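Local coordinates for protein 6-aminohexanoate-cyclic-dimer hydrolase (Arthrobacter sp., PDB 3A2Q) that hydrolyses the cyclic dimer of 6-aminohexanoate, a by-product of nylon-6 manufacture, to the linear dimer, as a member of the amidase family, at residues A[110-115]-A[223-228]; A[286-291]-A[464-469]; A[265-270]-A[422-427]; A[138-143]-A[158-163]. The protein carries 1 engineered substitution. One frame throughout, in Å; residues are numbered along the deposited sequence.

Contact 1 (A[110-115]-A[223-228]); sequences AGFVLL and AALLDV
Ala110 and Phe112 meet Val228 and Leu225 in a small, buried, wholly apolar contact. It joins the link between helix 102-110 and strand 113-118 to one side of helix 219-229. No hydrogen bond crosses it. Two pairs carry it, about 140 Å² in all.

In the first pair the methyl of Ala110 points at the helix and lies against CG1 of Val228, with CG2 a little farther off. CB of Ala110 is 3.5 Å from CG1 of Val228 and 4.0 Å from CG2 of the same residue. The valine holds CG1 anti to its backbone N (chi1 178°), which turns both methyls to the alanine. This is also where the backbones come nearest, with CA of Ala110 6.7 Å from CA of Val228.

In the second pair one methyl of Leu225 reaches the far end of the Phe112 ring. CD2 of Leu225 is 3.8 Å from CZ of Phe112 and 4.0 Å from CE2 of that ring. The methyl approaches obliquely. The two side chains cross at about a right angle.

Between Ala110 and Phe112 the chain turns at Gly111. Its positive phi (113°) closes helix 102-110 in a Schellman motif. The turn lets residues on both sides of it face the same helix.

The Phe112 ring also stacks on Phe64 and touches Tyr69 of strand 68-72. Arg106 of helix 102-110 bonds the carbonyl O of Val228. Beyond the turn, strand 113-118 runs into the sheet beside strand 68-72, with helices 24-42 and 50-59 packed on its side chains.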
loop_
_atom_site.group_PDB
_atom_site.type_symbol
_atom_site.label_atom_id
_atom_site.label_comp_id
_atom_site.label_asym_id
_atom_site.label_seq_id
_atom_site.Cartn_x
_atom_site.Cartn_y
_atom_site.Cartn_z
ATOM N N ALA A 110 0.573 -3.015 -20.917
ATOM C CA ALA A 110 1.816 -3.708 -20.603
ATOM C C ALA A 110 1.681 -5.219 -20.766
ATOM O O ALA A 110 2.683 -5.929 -20.822
ATOM C CB ALA A 110 2.250 -3.377 -19.178
ATOM N N GLY A 111 0.448 -5.709 -20.829
ATOM C CA GLY A 111 0.240 -7.138 -20.990
ATOM C C GLY A 111 -0.387 -7.833 -19.794
ATOM O O GLY A 111 -0.668 -9.030 -19.848
ATOM N N PHE A 112 -0.601 -7.092 -18.710
ATOM C CA PHE A 112 -1.209 -7.647 -17.502
ATOM C C PHE A 112 -2.703 -7.859 -17.731
ATOM O O PHE A 112 -3.315 -7.149 -18.528
ATOM C CB PHE A 112 -1.013 -6.681 -16.322
ATOM C CG PHE A 112 0.390 -6.658 -15.768
ATOM C CD1 PHE A 112 0.858 -7.704 -14.979
ATOM C CD2 PHE A 112 1.239 -5.586 -16.025
ATOM C CE1 PHE A 112 2.154 -7.682 -14.453
ATOM C CE2 PHE A 112 2.537 -5.555 -15.504
ATOM C CZ PHE A 112 2.993 -6.604 -14.719
ATOM N N VAL A 113 -3.292 -8.835 -17.045
ATOM C CA VAL A 113 -4.726 -9.085 -17.184
ATOM C C VAL A 113 -5.412 -8.849 -15.836
ATOM O O VAL A 113 -4.974 -9.366 -14.810
ATOM C CB VAL A 113 -5.020 -10.539 -17.694
ATOM C CG1 VAL A 113 -4.201 -10.819 -18.952
ATOM C CG2 VAL A 113 -4.712 -11.568 -16.622
ATOM N N LEU A 114 -6.472 -8.045 -15.840
ATOM C CA LEU A 114 -7.198 -7.732 -14.614
ATOM C C LEU A 114 -7.981 -8.943 -14.121
ATOM O O LEU A 114 -9.026 -9.287 -14.675
ATOM C CB LEU A 114 -8.148 -6.554 -14.844
ATOM C CG LEU A 114 -8.913 -6.076 -13.612
ATOM C CD1 LEU A 114 -7.933 -5.832 -12.472
ATOM C CD2 LEU A 114 -9.687 -4.806 -13.943
ATOM N N LEU A 115 -7.470 -9.576 -13.068
ATOM C CA LEU A 115 -8.085 -10.770 -12.494
ATOM C C LEU A 115 -9.244 -10.492 -11.545
ATOM O O LEU A 115 -10.139 -11.323 -11.397
ATOM C CB LEU A 115 -7.022 -11.597 -11.763
ATOM C CG LEU A 115 -7.438 -12.982 -11.267
ATOM C CD1 LEU A 115 -7.809 -13.858 -12.463
ATOM C CD2 LEU A 115 -6.290 -13.613 -10.484
ATOM N N ALA A 223 10.332 -2.672 -9.636
ATOM C CA ALA A 223 11.004 -1.806 -10.598
ATOM C C ALA A 223 10.287 -1.835 -11.950
ATOM O O ALA A 223 10.063 -0.795 -12.564
ATOM C CB ALA A 223 12.454 -2.235 -10.762
ATOM N N ALA A 224 9.919 -3.027 -12.406
ATOM C CA ALA A 224 9.225 -3.165 -13.682
ATOM C C ALA A 224 7.847 -2.502 -13.655
ATOM O O ALA A 224 7.426 -1.881 -14.633
ATOM C CB ALA A 224 9.095 -4.642 -14.050
ATOM N N LEU A 225 7.146 -2.635 -12.536
ATOM C CA LEU A 225 5.823 -2.034 -12.390
ATOM C C LEU A 225 5.894 -0.510 -12.468
ATOM O O LEU A 225 5.024 0.132 -13.052
ATOM C CB LEU A 225 5.208 -2.452 -11.056
ATOM C CG LEU A 225 4.798 -3.923 -10.995
ATOM C CD1 LEU A 225 4.532 -4.337 -9.559
ATOM C CD2 LEU A 225 3.571 -4.132 -11.871
ATOM N N LEU A 226 6.929 0.063 -11.861
ATOM C CA LEU A 226 7.114 1.511 -11.882
ATOM C C LEU A 226 7.287 1.994 -13.315
ATOM O O LEU A 226 6.768 3.043 -13.687
ATOM C CB LEU A 226 8.341 1.908 -11.066
ATOM C CG LEU A 226 8.139 2.006 -9.557
ATOM C CD1 LEU A 226 9.468 2.255 -8.869
ATOM C CD2 LEU A 226 7.152 3.126 -9.265
ATOM N N ASP A 227 8.020 1.230 -14.117
ATOM C CA ASP A 227 8.241 1.610 -15.507
ATOM C C ASP A 227 6.934 1.576 -16.281
ATOM O O ASP A 227 6.779 2.263 -17.292
ATOM C CB ASP A 227 9.249 0.668 -16.170
ATOM C CG ASP A 227 10.642 0.799 -15.588
ATOM O OD1 ASP A 227 10.980 1.896 -15.088
ATOM O OD2 ASP A 227 11.404 -0.188 -15.642
ATOM N N VAL A 228 5.991 0.776 -15.799
ATOM C CA VAL A 228 4.701 0.641 -16.454
ATOM C C VAL A 228 3.681 1.725 -16.105
ATOM O O VAL A 228 3.051 2.298 -16.997
ATOM C CB VAL A 228 4.058 -0.739 -16.135
ATOM C CG1 VAL A 228 2.685 -0.846 -16.781
ATOM C CG2 VAL A 228 4.962 -1.859 -16.622
#

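Contact 2 (A[286-291]-A[464-469]); sequences AALAAL and LQVAAQ
The amide of Gln469 is the one flat side-chain group at this touch, and no aromatic ring takes part. Its OE1 lies 4.0 Å from the CD1 methyl of Leu291, and the same oxygen accepts a hydrogen bond from NE2 of His293, just past the first segment. This is helix-to-helix packing in the amidase fold, a mixed sheet flanked by helices. The end of helix 275-290 leans on helix 460-473.

Two leucines one turn apart do the reaching. Leu291, just after the last helical residue, lies across the Gln469 stem, and that side chain then runs on extended beyond CG. The exposed Leu291 forms the outer part of the contact.

Leu288 is the buried half. Its CA-CB bond does not aim at the other helix. Its CD1 runs on anti to CA (chi2 179°), and CD2, the branch off that line, does the touching. The side chain crosses that of Val466 at about a right angle. Both residues also reach strand 383-387, Leu288 at Ile385 and Val466 at Leu383. Leu470 of helix 460-473 also packs on Leu288.

CB of Gln469 is 3.7 Å from CD1 of Leu291. Deeper in, CD2 of Leu288 is 3.6 Å from CG1 of Val466.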
loop_
_atom_site.group_PDB
_atom_site.type_symbol
_atom_site.label_atom_id
_atom_site.label_comp_id
_atom_site.label_asym_id
_atom_site.label_seq_id
_atom_site.Cartn_x
_atom_site.Cartn_y
_atom_site.Cartn_z
ATOM N N ALA A 286 22.588 -4.241 9.984
ATOM C CA ALA A 286 23.848 -4.965 10.100
ATOM C C ALA A 286 24.255 -5.517 8.739
ATOM O O ALA A 286 25.433 -5.509 8.384
ATOM C CB ALA A 286 23.711 -6.101 11.104
ATOM N N ALA A 287 23.275 -5.998 7.980
ATOM C CA ALA A 287 23.543 -6.541 6.654
ATOM C C ALA A 287 24.037 -5.438 5.718
ATOM O O ALA A 287 24.880 -5.677 4.853
ATOM C CB ALA A 287 22.281 -7.197 6.085
ATOM N N LEU A 288 23.513 -4.227 5.881
ATOM C CA LEU A 288 23.951 -3.122 5.039
ATOM C C LEU A 288 25.378 -2.738 5.421
ATOM O O LEU A 288 26.181 -2.392 4.560
ATOM C CB LEU A 288 23.012 -1.914 5.185
ATOM C CG LEU A 288 21.591 -2.069 4.625
ATOM C CD1 LEU A 288 20.799 -0.788 4.880
ATOM C CD2 LEU A 288 21.643 -2.364 3.132
ATOM N N ALA A 289 25.693 -2.805 6.714
ATOM C CA ALA A 289 27.041 -2.482 7.174
ATOM C C ALA A 289 28.012 -3.485 6.550
ATOM O O ALA A 289 29.086 -3.116 6.070
ATOM C CB ALA A 289 27.113 -2.554 8.695
ATOM N N ALA A 290 27.622 -4.756 6.555
ATOM C CA ALA A 290 28.445 -5.815 5.980
ATOM C C ALA A 290 28.651 -5.587 4.482
ATOM O O ALA A 290 29.653 -6.014 3.908
ATOM C CB ALA A 290 27.788 -7.169 6.216
ATOM N N LEU A 291 27.696 -4.911 3.853
ATOM C CA LEU A 291 27.772 -4.625 2.425
ATOM C C LEU A 291 28.658 -3.419 2.130
ATOM O O LEU A 291 28.884 -3.073 0.968
ATOM C CB LEU A 291 26.368 -4.395 1.860
ATOM C CG LEU A 291 25.475 -5.638 1.816
ATOM C CD1 LEU A 291 24.052 -5.253 1.448
ATOM C CD2 LEU A 291 26.043 -6.626 0.811
ATOM N N LEU A 464 15.541 1.141 -4.765
ATOM C CA LEU A 464 15.422 -0.191 -5.351
ATOM C C LEU A 464 16.776 -0.874 -5.436
ATOM O O LEU A 464 16.865 -2.100 -5.403
ATOM C CB LEU A 464 14.789 -0.115 -6.741
ATOM C CG LEU A 464 13.339 0.376 -6.779
ATOM C CD1 LEU A 464 12.881 0.549 -8.213
ATOM C CD2 LEU A 464 12.451 -0.612 -6.043
ATOM N N GLN A 465 17.833 -0.077 -5.547
ATOM C CA GLN A 465 19.176 -0.629 -5.607
ATOM C C GLN A 465 19.546 -1.259 -4.266
ATOM O O GLN A 465 20.032 -2.392 -4.215
ATOM C CB GLN A 465 20.170 0.468 -5.989
ATOM C CG GLN A 465 20.199 0.735 -7.480
ATOM C CD GLN A 465 20.803 2.077 -7.821
ATOM O OE1 GLN A 465 21.492 2.687 -7.005
ATOM N NE2 GLN A 465 20.550 2.544 -9.038
ATOM N N VAL A 466 19.305 -0.537 -3.176
ATOM C CA VAL A 466 19.618 -1.067 -1.852
ATOM C C VAL A 466 18.643 -2.178 -1.472
ATOM O O VAL A 466 19.006 -3.125 -0.772
ATOM C CB VAL A 466 19.588 0.038 -0.780
ATOM C CG1 VAL A 466 19.832 -0.566 0.600
ATOM C CG2 VAL A 466 20.669 1.064 -1.078
ATOM N N ALA A 467 17.407 -2.073 -1.940
ATOM C CA ALA A 467 16.426 -3.102 -1.634
ATOM C C ALA A 467 16.908 -4.398 -2.285
ATOM O O ALA A 467 16.781 -5.479 -1.714
ATOM C CB ALA A 467 15.059 -2.709 -2.185
ATOM N N ALA A 468 17.471 -4.281 -3.483
ATOM C CA ALA A 468 17.972 -5.450 -4.195
ATOM C C ALA A 468 19.122 -6.090 -3.420
ATOM O O ALA A 468 19.233 -7.315 -3.371
ATOM C CB ALA A 468 18.435 -5.058 -5.596
ATOM N N GLN A 469 19.973 -5.266 -2.813
ATOM C CA GLN A 469 21.100 -5.786 -2.039
ATOM C C GLN A 469 20.604 -6.552 -0.812
ATOM O O GLN A 469 21.144 -7.600 -0.462
ATOM C CB GLN A 469 22.019 -4.646 -1.584
ATOM C CG GLN A 469 22.513 -3.748 -2.710
ATOM C CD GLN A 469 23.521 -2.722 -2.234
ATOM O OE1 GLN A 469 23.424 -2.205 -1.126
ATOM N NE2 GLN A 469 24.492 -2.412 -3.084
#

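Contact 3 (A[265-270]-A[422-427]); sequences HNPVGD and LAFTVP
A single ring, that of Phe424, makes all the close contacts here, and its nearest partner is a backbone oxygen. The carbonyl O of His265 lies 3.5 Å from CZ of Phe424 and approaches obliquely. Two loops without regular structure meet, and no hydrogen bond joins them.

The CA-CB bond of Phe424 does not aim at the other loop, but with CG anti to the carbonyl carbon (chi1 -79°) the ring end comes to the backbone around Asn266. CA of Asn266 sits at the ring edge, near its plane, 3.9 Å from CZ of Phe424. CD of Pro267 comes in obliquely, 4.2 Å from CE1 of Phe424. The amide of Asn266 is turned 64° from the ring plane, with OD1 of Asn266 4.1 Å from CE1 of Phe424.

Internal bonds shape the first loop. OD1 of Asn266 accepts from N of Val268 at 3.0 Å, an Asx turn, with the donor well above the carbonyl plane. ND2 of Asn266 gives a bond of 2.9 Å to OD1 of Asp270, almost in the amide plane of Asn266. ND2 also bonds the carbonyl O of Phe271. These bonds hold the amide rotation. A type I turn runs from Asn266 to Gly269, and Asp270 makes a salt bridge with Arg306.

In the second loop, O of Leu422 accepts from N of both Thr425 and Val426.

The first loop follows strand 259-262 and precedes helix 275-290. The second links helix 416-422 to helix 427-431. The Phe424 ring also touches Leu386 and Pro387 of strand 383-387, and Val426 packs on helix 308-331.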
loop_
_atom_site.group_PDB
_atom_site.type_symbol
_atom_site.label_atom_id
_atom_site.label_comp_id
_atom_site.label_asym_id
_atom_site.label_seq_id
_atom_site.Cartn_x
_atom_site.Cartn_y
_atom_site.Cartn_z
ATOM N N HIS A 265 13.872 2.555 17.934
ATOM C CA HIS A 265 13.086 2.916 19.111
ATOM C C HIS A 265 12.031 3.892 18.601
ATOM O O HIS A 265 12.122 4.356 17.464
ATOM C CB HIS A 265 13.951 3.564 20.211
ATOM C CG HIS A 265 14.372 4.973 19.923
ATOM N ND1 HIS A 265 15.351 5.291 19.006
ATOM C CD2 HIS A 265 13.948 6.149 20.443
ATOM C CE1 HIS A 265 15.511 6.602 18.973
ATOM N NE2 HIS A 265 14.671 7.146 19.836
ATOM N N ASN A 266 11.014 4.167 19.408
ATOM C CA ASN A 266 9.975 5.113 19.009
ATOM C C ASN A 266 10.412 6.495 19.480
ATOM O O ASN A 266 10.323 6.807 20.664
ATOM C CB ASN A 266 8.638 4.748 19.644
ATOM C CG ASN A 266 7.593 5.823 19.436
ATOM O OD1 ASN A 266 7.749 6.694 18.583
ATOM N ND2 ASN A 266 6.516 5.761 20.208
ATOM N N PRO A 267 10.879 7.345 18.551
ATOM C CA PRO A 267 11.343 8.695 18.882
ATOM C C PRO A 267 10.316 9.618 19.513
ATOM O O PRO A 267 10.683 10.612 20.137
ATOM C CB PRO A 267 11.860 9.227 17.548
ATOM C CG PRO A 267 11.050 8.499 16.543
ATOM C CD PRO A 267 10.935 7.106 17.097
ATOM N N VAL A 268 9.038 9.300 19.342
ATOM C CA VAL A 268 7.982 10.126 19.914
ATOM C C VAL A 268 7.880 9.832 21.412
ATOM O O VAL A 268 7.547 10.713 22.210
ATOM C CB VAL A 268 6.627 9.865 19.199
ATOM C CG1 VAL A 268 5.535 10.760 19.780
ATOM C CG2 VAL A 268 6.775 10.163 17.707
ATOM N N GLY A 269 8.195 8.594 21.787
ATOM C CA GLY A 269 8.170 8.207 23.187
ATOM C C GLY A 269 6.803 7.967 23.798
ATOM O O GLY A 269 6.686 7.875 25.029
ATOM N N ASP A 270 5.775 7.844 22.957
ATOM C CA ASP A 270 4.425 7.619 23.453
ATOM C C ASP A 270 3.991 6.151 23.513
ATOM O O ASP A 270 2.858 5.838 23.875
ATOM C CB ASP A 270 3.418 8.476 22.665
ATOM C CG ASP A 270 3.398 8.177 21.174
ATOM O OD1 ASP A 270 4.415 7.711 20.610
ATOM O OD2 ASP A 270 2.345 8.442 20.560
ATOM N N LEU A 422 0.564 2.440 12.066
ATOM C CA LEU A 422 0.978 3.468 11.110
ATOM C C LEU A 422 1.932 4.571 11.575
ATOM O O LEU A 422 2.284 5.447 10.783
ATOM C CB LEU A 422 -0.279 4.112 10.499
ATOM C CG LEU A 422 -1.333 4.686 11.459
ATOM C CD1 LEU A 422 -0.798 5.935 12.143
ATOM C CD2 LEU A 422 -2.611 5.030 10.688
ATOM N N ALA A 423 2.367 4.533 12.831
ATOM C CA ALA A 423 3.255 5.580 13.343
ATOM C C ALA A 423 4.573 5.744 12.580
ATOM O O ALA A 423 5.071 6.861 12.447
ATOM C CB ALA A 423 3.536 5.351 14.828
ATOM N N PHE A 424 5.139 4.645 12.088
ATOM C CA PHE A 424 6.401 4.712 11.344
ATOM C C PHE A 424 6.226 4.830 9.822
ATOM O O PHE A 424 7.213 4.917 9.085
ATOM C CB PHE A 424 7.263 3.484 11.652
ATOM C CG PHE A 424 8.006 3.558 12.964
ATOM C CD1 PHE A 424 7.634 4.467 13.954
ATOM C CD2 PHE A 424 9.055 2.683 13.222
ATOM C CE1 PHE A 424 8.296 4.500 15.182
ATOM C CE2 PHE A 424 9.725 2.709 14.446
ATOM C CZ PHE A 424 9.342 3.620 15.428
ATOM N N THR A 425 4.985 4.833 9.340
ATOM C CA THR A 425 4.766 4.952 7.902
ATOM C C THR A 425 4.175 6.304 7.505
ATOM O O THR A 425 4.543 6.877 6.478
ATOM C CB THR A 425 3.832 3.836 7.361
ATOM O OG1 THR A 425 2.689 3.710 8.214
ATOM C CG2 THR A 425 4.566 2.500 7.282
ATOM N N VAL A 426 3.275 6.829 8.329
ATOM C CA VAL A 426 2.617 8.092 8.010
ATOM C C VAL A 426 3.520 9.322 7.812
ATOM O O VAL A 426 3.199 10.197 7.006
ATOM C CB VAL A 426 1.500 8.407 9.050
ATOM C CG1 VAL A 426 2.097 8.847 10.361
ATOM C CG2 VAL A 426 0.562 9.459 8.498
ATOM N N PRO A 427 4.664 9.405 8.517
ATOM C CA PRO A 427 5.494 10.594 8.294
ATOM C C PRO A 427 5.917 10.763 6.833
ATOM O O PRO A 427 6.093 11.880 6.355
ATOM C CB PRO A 427 6.700 10.358 9.204
ATOM C CG PRO A 427 6.178 9.460 10.267
ATOM C CD PRO A 427 5.291 8.510 9.505
#

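Contact 4 (A[138-143]-A[158-163]); sequences RNPWNL and VAAALS
Pro140 makes the buried part of this contact, with two alanine partners, also buried, where helix 152-159 ends. CG of its ring is 4.1 Å from CB of Ala160 and 4.4 Å from CB of Ala159. The backbones are near here too, with CA of Pro140 6.2 Å from CA of Ala160. Ala156, one turn earlier in the helix, also touches the proline, and Ile42 of helix 24-42 packs on Ala160. These small side chains let the loop lie close to the helix.

The outer part rests on Trp141, partly exposed, which makes one oblique touch. With CG anti to the carbonyl carbon (chi1 -62°), its indole comes back towards the helix end, and NE1 of Trp141 is 4.2 Å from CB of Ala159. The indole N-H is taken up by the carbonyl O of Cys182, which helps to hold the ring in place. Arg138 and Leu143, at the two ends of the loop segment, are also partly exposed. They close on each other, NH1 of Arg138 bonding O of Leu143 at 2.8 Å with the acceptor in the guanidinium plane.

The loop is shaped from within. OD1 of Asn139 accepts from N of Trp141 at 2.9 Å, with an N-H...O angle of 159°, which is an Asx turn. ND2 of the same asparagine bonds the carbonyls of Ser146 and Val181.

On the other segment, Ala161 has positive phi and ends helix 152-159 in a Schellman motif. Between the two segments runs the glycine- and serine-rich stretch of the amidase family, which includes Ser150, probably part of the charge relay.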
loop_
_atom_site.group_PDB
_atom_site.type_symbol
_atom_site.label_atom_id
_atom_site.label_comp_id
_atom_site.label_asym_id
_atom_site.label_seq_id
_atom_site.Cartn_x
_atom_site.Cartn_y
_atom_site.Cartn_z
ATOM N N ARG A 138 -8.576 -12.188 5.976
ATOM C CA ARG A 138 -7.726 -12.857 6.948
ATOM C C ARG A 138 -6.315 -13.115 6.447
ATOM O O ARG A 138 -6.084 -13.265 5.248
ATOM C CB ARG A 138 -8.394 -14.166 7.379
ATOM C CG ARG A 138 -9.752 -13.939 8.043
ATOM C CD ARG A 138 -10.482 -15.247 8.341
ATOM N NE ARG A 138 -11.707 -15.022 9.112
ATOM C CZ ARG A 138 -11.747 -14.817 10.426
ATOM N NH1 ARG A 138 -10.630 -14.812 11.140
ATOM N NH2 ARG A 138 -12.908 -14.611 11.031
ATOM N N ASN A 139 -5.376 -13.177 7.387
ATOM C CA ASN A 139 -3.970 -13.376 7.069
ATOM C C ASN A 139 -3.607 -14.808 6.691
ATOM O O ASN A 139 -3.841 -15.745 7.454
ATOM C CB ASN A 139 -3.117 -12.928 8.255
ATOM C CG ASN A 139 -1.702 -12.575 7.851
ATOM O OD1 ASN A 139 -1.017 -13.362 7.207
ATOM N ND2 ASN A 139 -1.257 -11.381 8.235
ATOM N N PRO A 140 -3.028 -14.994 5.495
ATOM C CA PRO A 140 -2.620 -16.317 5.007
ATOM C C PRO A 140 -1.624 -17.000 5.947
ATOM O O PRO A 140 -1.520 -18.227 5.971
ATOM C CB PRO A 140 -2.001 -16.013 3.642
ATOM C CG PRO A 140 -2.698 -14.745 3.216
ATOM C CD PRO A 140 -2.775 -13.953 4.483
ATOM N N TRP A 141 -0.886 -16.202 6.715
ATOM C CA TRP A 141 0.095 -16.747 7.645
ATOM C C TRP A 141 -0.567 -17.224 8.935
ATOM O O TRP A 141 -0.032 -18.084 9.628
ATOM C CB TRP A 141 1.172 -15.701 7.974
ATOM C CG TRP A 141 1.969 -15.253 6.781
ATOM C CD1 TRP A 141 1.594 -14.337 5.841
ATOM C CD2 TRP A 141 3.255 -15.740 6.375
ATOM N NE1 TRP A 141 2.565 -14.224 4.871
ATOM C CE2 TRP A 141 3.596 -15.075 5.174
ATOM C CE3 TRP A 141 4.152 -16.675 6.909
ATOM C CZ2 TRP A 141 4.798 -15.316 4.495
ATOM C CZ3 TRP A 141 5.353 -16.917 6.229
ATOM C CH2 TRP A 141 5.660 -16.238 5.036
ATOM N N ASN A 142 -1.725 -16.651 9.250
ATOM C CA ASN A 142 -2.489 -17.000 10.447
ATOM C C ASN A 142 -3.893 -16.419 10.271
ATOM O O ASN A 142 -4.104 -15.224 10.459
ATOM C CB ASN A 142 -1.829 -16.395 11.685
ATOM C CG ASN A 142 -2.419 -16.917 12.967
ATOM O OD1 ASN A 142 -3.633 -17.060 13.090
ATOM N ND2 ASN A 142 -1.562 -17.191 13.944
ATOM N N LEU A 143 -4.850 -17.276 9.928
ATOM C CA LEU A 143 -6.232 -16.852 9.677
ATOM C C LEU A 143 -6.936 -16.076 10.787
ATOM O O LEU A 143 -7.962 -15.430 10.550
ATOM C CB LEU A 143 -7.070 -18.065 9.273
ATOM C CG LEU A 143 -6.553 -18.770 8.016
ATOM C CD1 LEU A 143 -7.403 -19.997 7.718
ATOM C CD2 LEU A 143 -6.572 -17.797 6.839
ATOM N N VAL A 158 -1.360 -11.276 -2.773
ATOM C CA VAL A 158 -0.008 -11.539 -3.243
ATOM C C VAL A 158 0.717 -12.536 -2.340
ATOM O O VAL A 158 1.472 -13.380 -2.815
ATOM C CB VAL A 158 0.809 -10.224 -3.340
ATOM C CG1 VAL A 158 2.253 -10.529 -3.748
ATOM C CG2 VAL A 158 0.158 -9.295 -4.358
ATOM N N ALA A 159 0.473 -12.447 -1.038
ATOM C CA ALA A 159 1.108 -13.352 -0.089
ATOM C C ALA A 159 0.637 -14.794 -0.308
ATOM O O ALA A 159 1.373 -15.739 -0.042
ATOM C CB ALA A 159 0.797 -12.910 1.331
ATOM N N ALA A 160 -0.590 -14.946 -0.799
ATOM C CA ALA A 160 -1.172 -16.265 -1.048
ATOM C C ALA A 160 -1.068 -16.686 -2.510
ATOM O O ALA A 160 -1.694 -17.659 -2.930
ATOM C CB ALA A 160 -2.625 -16.280 -0.611
ATOM N N ALA A 161 -0.285 -15.941 -3.280
ATOM C CA ALA A 161 -0.071 -16.231 -4.694
ATOM C C ALA A 161 -1.320 -16.192 -5.576
ATOM O O ALA A 161 -1.389 -16.897 -6.583
ATOM C CB ALA A 161 0.627 -17.579 -4.842
ATOM N N LEU A 162 -2.302 -15.370 -5.215
ATOM C CA LEU A 162 -3.505 -15.264 -6.032
ATOM C C LEU A 162 -3.139 -14.430 -7.263
ATOM O O LEU A 162 -3.883 -14.377 -8.244
ATOM C CB LEU A 162 -4.639 -14.598 -5.251
ATOM C CG LEU A 162 -4.939 -15.173 -3.863
ATOM C CD1 LEU A 162 -6.237 -14.574 -3.342
ATOM C CD2 LEU A 162 -5.048 -16.689 -3.931
ATOM N N SER A 163 -1.973 -13.792 -7.188
ATOM C CA SER A 163 -1.414 -12.963 -8.257
ATOM C C SER A 163 0.004 -12.600 -7.829
ATOM O O SER A 163 0.284 -12.488 -6.635
ATOM C CB SER A 163 -2.233 -11.690 -8.462
ATOM O OG SER A 163 -3.440 -11.965 -9.149
#

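Overall arrangement
From the N terminus, contact 1 opens at 110-115 and closes at 223-228. Contact 4 is nested inside it, tying a loop at 138-143 to the end of helix 152-159. The two touch where Leu115 CD2 packs against Leu162 O and Ser163 OG. Later, contact 3 opens at 265-270 and contact 2 at 286-291. They close in the same order, at 422-427 and 464-469, and so cross. Contact 3 ties the loop after strand 259-262 to the one between helices 416-422 and 427-431. Contact 2 returns to contact 1, because Leu464 of helix 460-473 packs on Ala223 and Leu226 of helix 219-229. Contacts 1 and 3 lie on opposite sides of the chain's centre.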